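Local coordinates for protein geranyltranstransferase (Campylobacter jejuni, PDB 3NPK) that probably catalyses the condensation of geranyl diphosphate with isopentenyl diphosphate to give farnesyl diphosphate and pyrophosphate in isoprenoid biosynthesis, at residues L8-L13 with L63-L67; F26-A30 with Y101-T105. The contacts are given in a common frame with arbitrary orientation. Residue numbers count along the deposited sequence, not the author numbering.

Interaction 1 of 2, residues L8-L13 with L63-L67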
# COMPACT_ATOMS: atom_id res chain seq x y z
N LEU A 8 6.33 -21.58 13.55
CA LEU A 8 7.35 -20.55 13.46
C LEU A 8 6.75 -19.25 12.96
O LEU A 8 6.98 -18.18 13.54
CB LEU A 8 8.47 -21.00 12.52
CG LEU A 8 9.65 -20.04 12.37
CD1 LEU A 8 10.50 -20.04 13.63
CD2 LEU A 8 10.50 -20.43 11.17
N PHE A 9 5.97 -19.32 11.89
CA PHE A 9 5.34 -18.11 11.36
C PHE A 9 4.27 -17.49 12.31
O PHE A 9 4.23 -16.27 12.50
CB PHE A 9 4.71 -18.31 9.98
CG PHE A 9 4.14 -17.05 9.45
CD1 PHE A 9 4.98 -16.00 9.09
CD2 PHE A 9 2.76 -16.84 9.43
CE1 PHE A 9 4.48 -14.78 8.66
CE2 PHE A 9 2.24 -15.62 8.99
CZ PHE A 9 3.10 -14.59 8.60
N ILE A 10 3.43 -18.32 12.91
CA ILE A 10 2.47 -17.79 13.87
C ILE A 10 3.16 -17.04 15.01
O ILE A 10 2.74 -15.96 15.41
CB ILE A 10 1.58 -18.90 14.43
CG1 ILE A 10 0.65 -19.42 13.33
CG2 ILE A 10 0.76 -18.38 15.62
CD1 ILE A 10 -0.06 -20.70 13.67
N HIS A 11 4.23 -17.63 15.54
CA HIS A 11 4.97 -16.99 16.62
C HIS A 11 5.55 -15.65 16.13
O HIS A 11 5.52 -14.64 16.85
CB HIS A 11 6.06 -17.94 17.10
CG HIS A 11 6.87 -17.42 18.24
ND1 HIS A 11 6.44 -17.47 19.55
CD2 HIS A 11 8.11 -16.86 18.28
CE1 HIS A 11 7.37 -16.95 20.34
NE2 HIS A 11 8.39 -16.57 19.59
N HIS A 12 6.06 -15.63 14.90
CA HIS A 12 6.62 -14.40 14.35
C HIS A 12 5.55 -13.32 14.21
O HIS A 12 5.77 -12.17 14.58
CB HIS A 12 7.28 -14.69 12.99
CG HIS A 12 8.07 -13.54 12.45
ND1 HIS A 12 9.32 -13.21 12.92
CD2 HIS A 12 7.79 -12.64 11.48
CE1 HIS A 12 9.79 -12.18 12.25
NE2 HIS A 12 8.87 -11.80 11.37
N LEU A 13 4.39 -13.70 13.68
CA LEU A 13 3.29 -12.76 13.51
C LEU A 13 2.87 -12.19 14.86
O LEU A 13 2.69 -10.99 15.01
CB LEU A 13 2.11 -13.46 12.82
CG LEU A 13 0.82 -12.65 12.60
CD1 LEU A 13 0.02 -13.20 11.42
CD2 LEU A 13 -0.04 -12.63 13.84
N LEU A 63 11.05 -14.60 7.41
CA LEU A 63 9.79 -14.48 8.12
C LEU A 63 9.16 -13.10 7.91
O LEU A 63 7.93 -13.01 7.83
CB LEU A 63 9.97 -14.76 9.61
CG LEU A 63 10.24 -16.23 9.95
CD1 LEU A 63 10.80 -16.35 11.37
CD2 LEU A 63 9.02 -17.12 9.77
N ASP A 64 9.98 -12.05 7.83
CA ASP A 64 9.45 -10.70 7.61
C ASP A 64 8.81 -10.59 6.22
O ASP A 64 7.88 -9.82 6.02
CB ASP A 64 10.54 -9.63 7.71
CG ASP A 64 10.95 -9.33 9.14
OD1 ASP A 64 10.18 -9.65 10.08
OD2 ASP A 64 12.04 -8.74 9.32
N VAL A 65 9.33 -11.34 5.25
CA VAL A 65 8.79 -11.27 3.90
C VAL A 65 7.45 -12.00 3.87
O VAL A 65 6.48 -11.53 3.27
CB VAL A 65 9.79 -11.85 2.85
CG1 VAL A 65 9.27 -11.62 1.44
CG2 VAL A 65 11.16 -11.21 3.02
N ALA A 66 7.39 -13.15 4.55
CA ALA A 66 6.13 -13.86 4.73
C ALA A 66 5.11 -12.96 5.43
O ALA A 66 3.91 -12.97 5.09
CB ALA A 66 6.34 -15.15 5.53
N LEU A 67 5.57 -12.21 6.43
CA LEU A 67 4.70 -11.29 7.16
C LEU A 67 4.09 -10.24 6.23
O LEU A 67 2.88 -9.97 6.28
CB LEU A 67 5.47 -10.61 8.29
CG LEU A 67 4.61 -9.87 9.31
CD1 LEU A 67 3.66 -10.86 9.97
CD2 LEU A 67 5.51 -9.22 10.34

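Interaction 2 of 2, residues F26-A30 with Y101-T105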
# COMPACT_ATOMS: atom_id res chain seq x y z
N PHE A 26 -8.50 2.38 20.28
CA PHE A 26 -8.58 1.02 19.75
C PHE A 26 -7.88 0.74 18.44
O PHE A 26 -7.94 -0.38 17.95
CB PHE A 26 -10.04 0.53 19.65
CG PHE A 26 -10.91 1.33 18.70
CD1 PHE A 26 -10.75 1.22 17.32
CD2 PHE A 26 -11.89 2.17 19.19
CE1 PHE A 26 -11.56 1.95 16.46
CE2 PHE A 26 -12.70 2.89 18.34
CZ PHE A 26 -12.53 2.79 16.97
N PHE A 27 -7.20 1.74 17.86
CA PHE A 27 -6.62 1.49 16.55
C PHE A 27 -5.64 0.31 16.57
O PHE A 27 -5.65 -0.51 15.66
CB PHE A 27 -5.97 2.74 15.94
CG PHE A 27 -5.87 2.66 14.44
CD1 PHE A 27 -7.00 2.86 13.65
CD2 PHE A 27 -4.66 2.36 13.82
CE1 PHE A 27 -6.93 2.77 12.26
CE2 PHE A 27 -4.59 2.27 12.42
CZ PHE A 27 -5.72 2.48 11.65
N ASN A 28 -4.80 0.21 17.60
CA ASN A 28 -3.89 -0.93 17.67
C ASN A 28 -4.60 -2.27 17.76
O ASN A 28 -4.21 -3.24 17.10
CB ASN A 28 -2.89 -0.80 18.82
CG ASN A 28 -1.88 0.30 18.58
OD1 ASN A 28 -1.56 0.63 17.44
ND2 ASN A 28 -1.36 0.87 19.67
N GLU A 29 -5.63 -2.34 18.59
CA GLU A 29 -6.42 -3.56 18.70
C GLU A 29 -7.07 -3.90 17.36
O GLU A 29 -7.11 -5.07 16.95
CB GLU A 29 -7.47 -3.41 19.81
CG GLU A 29 -6.87 -3.51 21.20
CD GLU A 29 -6.30 -2.20 21.74
OE1 GLU A 29 -6.32 -1.18 21.03
OE2 GLU A 29 -5.83 -2.20 22.91
N ALA A 30 -7.57 -2.89 16.66
CA ALA A 30 -8.21 -3.11 15.36
C ALA A 30 -7.20 -3.59 14.31
O ALA A 30 -7.52 -4.44 13.48
CB ALA A 30 -8.88 -1.83 14.90
N TYR A 101 -16.07 -2.29 15.00
CA TYR A 101 -15.69 -0.90 15.16
C TYR A 101 -16.59 -0.00 14.32
O TYR A 101 -17.70 0.34 14.75
CB TYR A 101 -14.20 -0.72 14.86
CG TYR A 101 -13.36 -1.47 15.85
CD1 TYR A 101 -12.75 -2.68 15.51
CD2 TYR A 101 -13.21 -1.00 17.15
CE1 TYR A 101 -11.99 -3.38 16.45
CE2 TYR A 101 -12.46 -1.68 18.08
CZ TYR A 101 -11.85 -2.87 17.73
OH TYR A 101 -11.10 -3.55 18.68
N ASP A 102 -16.15 0.36 13.13
CA ASP A 102 -16.96 1.11 12.19
C ASP A 102 -16.31 1.05 10.81
O ASP A 102 -15.21 0.53 10.67
CB ASP A 102 -17.17 2.56 12.66
CG ASP A 102 -15.87 3.27 13.03
OD1 ASP A 102 -14.88 3.10 12.32
OD2 ASP A 102 -15.84 4.02 14.03
N GLU A 103 -16.98 1.57 9.79
CA GLU A 103 -16.45 1.46 8.44
C GLU A 103 -15.16 2.22 8.30
O GLU A 103 -14.24 1.77 7.62
CB GLU A 103 -17.45 1.97 7.41
CG GLU A 103 -18.58 0.99 7.16
CD GLU A 103 -19.56 1.51 6.14
OE1 GLU A 103 -19.21 2.45 5.39
OE2 GLU A 103 -20.69 0.99 6.11
N THR A 104 -15.09 3.39 8.92
CA THR A 104 -13.88 4.20 8.85
C THR A 104 -12.67 3.39 9.34
O THR A 104 -11.62 3.36 8.69
CB THR A 104 -14.01 5.47 9.69
OG1 THR A 104 -14.99 6.33 9.08
CG2 THR A 104 -12.66 6.18 9.78
N THR A 105 -12.83 2.73 10.48
CA THR A 105 -11.74 1.93 11.04
C THR A 105 -11.34 0.80 10.08
O THR A 105 -10.16 0.54 9.86
CB THR A 105 -12.13 1.36 12.41
OG1 THR A 105 -12.37 2.46 13.31
CG2 THR A 105 -11.03 0.47 13.02

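Interaction 1 of 2, residues L8-L13 with L63-L67
Leu-63 carries the largest share of this helix-helix contact, with 102 of the 406 Å² buried between the segments. Its CA-to-CB bond points toward residues 8-13, and its side chain enters among three residues there. Leu-63 CB lies 3.5 Å from the centroid of the His-12 ring and 4° off the ring normal, an almost ideal CH-pi geometry, while Leu-63 CD2 packs 3.9 Å from Leu-8 CD2 and 4.2 Å from Phe-9 CD1.

His-12, covered over 84 Å², works through both face and edge. With one face against Leu-63 CB, the edge of the His-12 ring presents NE2 as donor to Asp-64 OD1 at 2.8 Å with an N-H...acceptor angle of 144°, a His-carboxylate hydrogen bond. Asp-64 reaches it although its own CA-to-CB bond points away from residues 8-13.

The short segment axes approach to 10.1 Å and cross at -74°, so this is a steep crossing of the N-terminal helix 5-14 over helix 59-80 in the mainly helical fold of the polyprenyl synthetase family.

Phe-9, 69 Å² covered, fills the deeper side of the crossing. Phe-9 CE1 stands 3.7 Å from Ala-66 CB, and Phe-9 CZ 4.0 Å from Leu-67 CD1; the same Leu-67 methyl lies 4.2 Å from Leu-13 CB. Beyond the pair, the Phe-9 ring meets His-41 edge-to-face and touches Gln-45 and Leu-48 of helix 42-54.

Interaction 2 of 2, residues F26-A30 with Y101-T105
Aromatic stacking leads this contact. The rings of Phe-26 and Tyr-101 form an offset stack, with centroids 4.5 Å apart and planes inclined by 25°; the closest atoms are Phe-26 CD1 and Tyr-101 CD2 at 3.3 Å. These two residues also have the most surface covered, 68 and 78 Å², of 280 Å² in all. At the edge of the Phe-26 ring, Thr-105 OG1 makes a polar contact 3.3 Å from Phe-26 CE1.

CH-pi and aliphatic packing continue the interface. Ala-30, one helical turn after Phe-26, sets its CB over the face of the Tyr-101 ring, 4.2 Å from the centroid and 26° off the normal. Ala-30 CB also lies 3.7 Å from Thr-105 CG2, so one methyl meets both residues.

Hydrogen bonds act within the segments and not across them. Asp-102 OD1 accepts from Thr-105 N at 2.8 Å and from Thr-105 OG1 at 2.8 Å, capping helix 103-122 and tying down the threonine that faces Ala-30. In the other segment, Ala-30 N donates to Phe-26 O at 2.8 Å in the first turn of helix 27-37.

On the second subunit, Phe-156 meets the Phe-26 ring with planes at about 85°, and Ala-152 packs on Phe-27. The arrangement is thus a meeting of two helix N-termini, with Phe-26 and Asp-102 at the N-cap positions, at the subunit interface of a helical prenyl synthase dimer.

Overall arrangement
The two contacts interleave along the chain: 8-13, 26-30, 63-67, then 101-105. Their centres are 23 Å apart and their nearest atoms about 11 Å, so they do not touch. They share no helix, but helices 5-14 and 27-37, which supply their first segments, are consecutive. Each of these is held to a later helix, 59-80 in interaction 1 and 103-122 in interaction 2, so successive N-terminal helices pack at separate places on the helical body. Interaction 1 is mostly buried, with the Phe-9 side chain about 9 Å from the bound pyrophosphate; interaction 2, whose centre is about 23 Å from the centre of the chain, adjoins the second subunit.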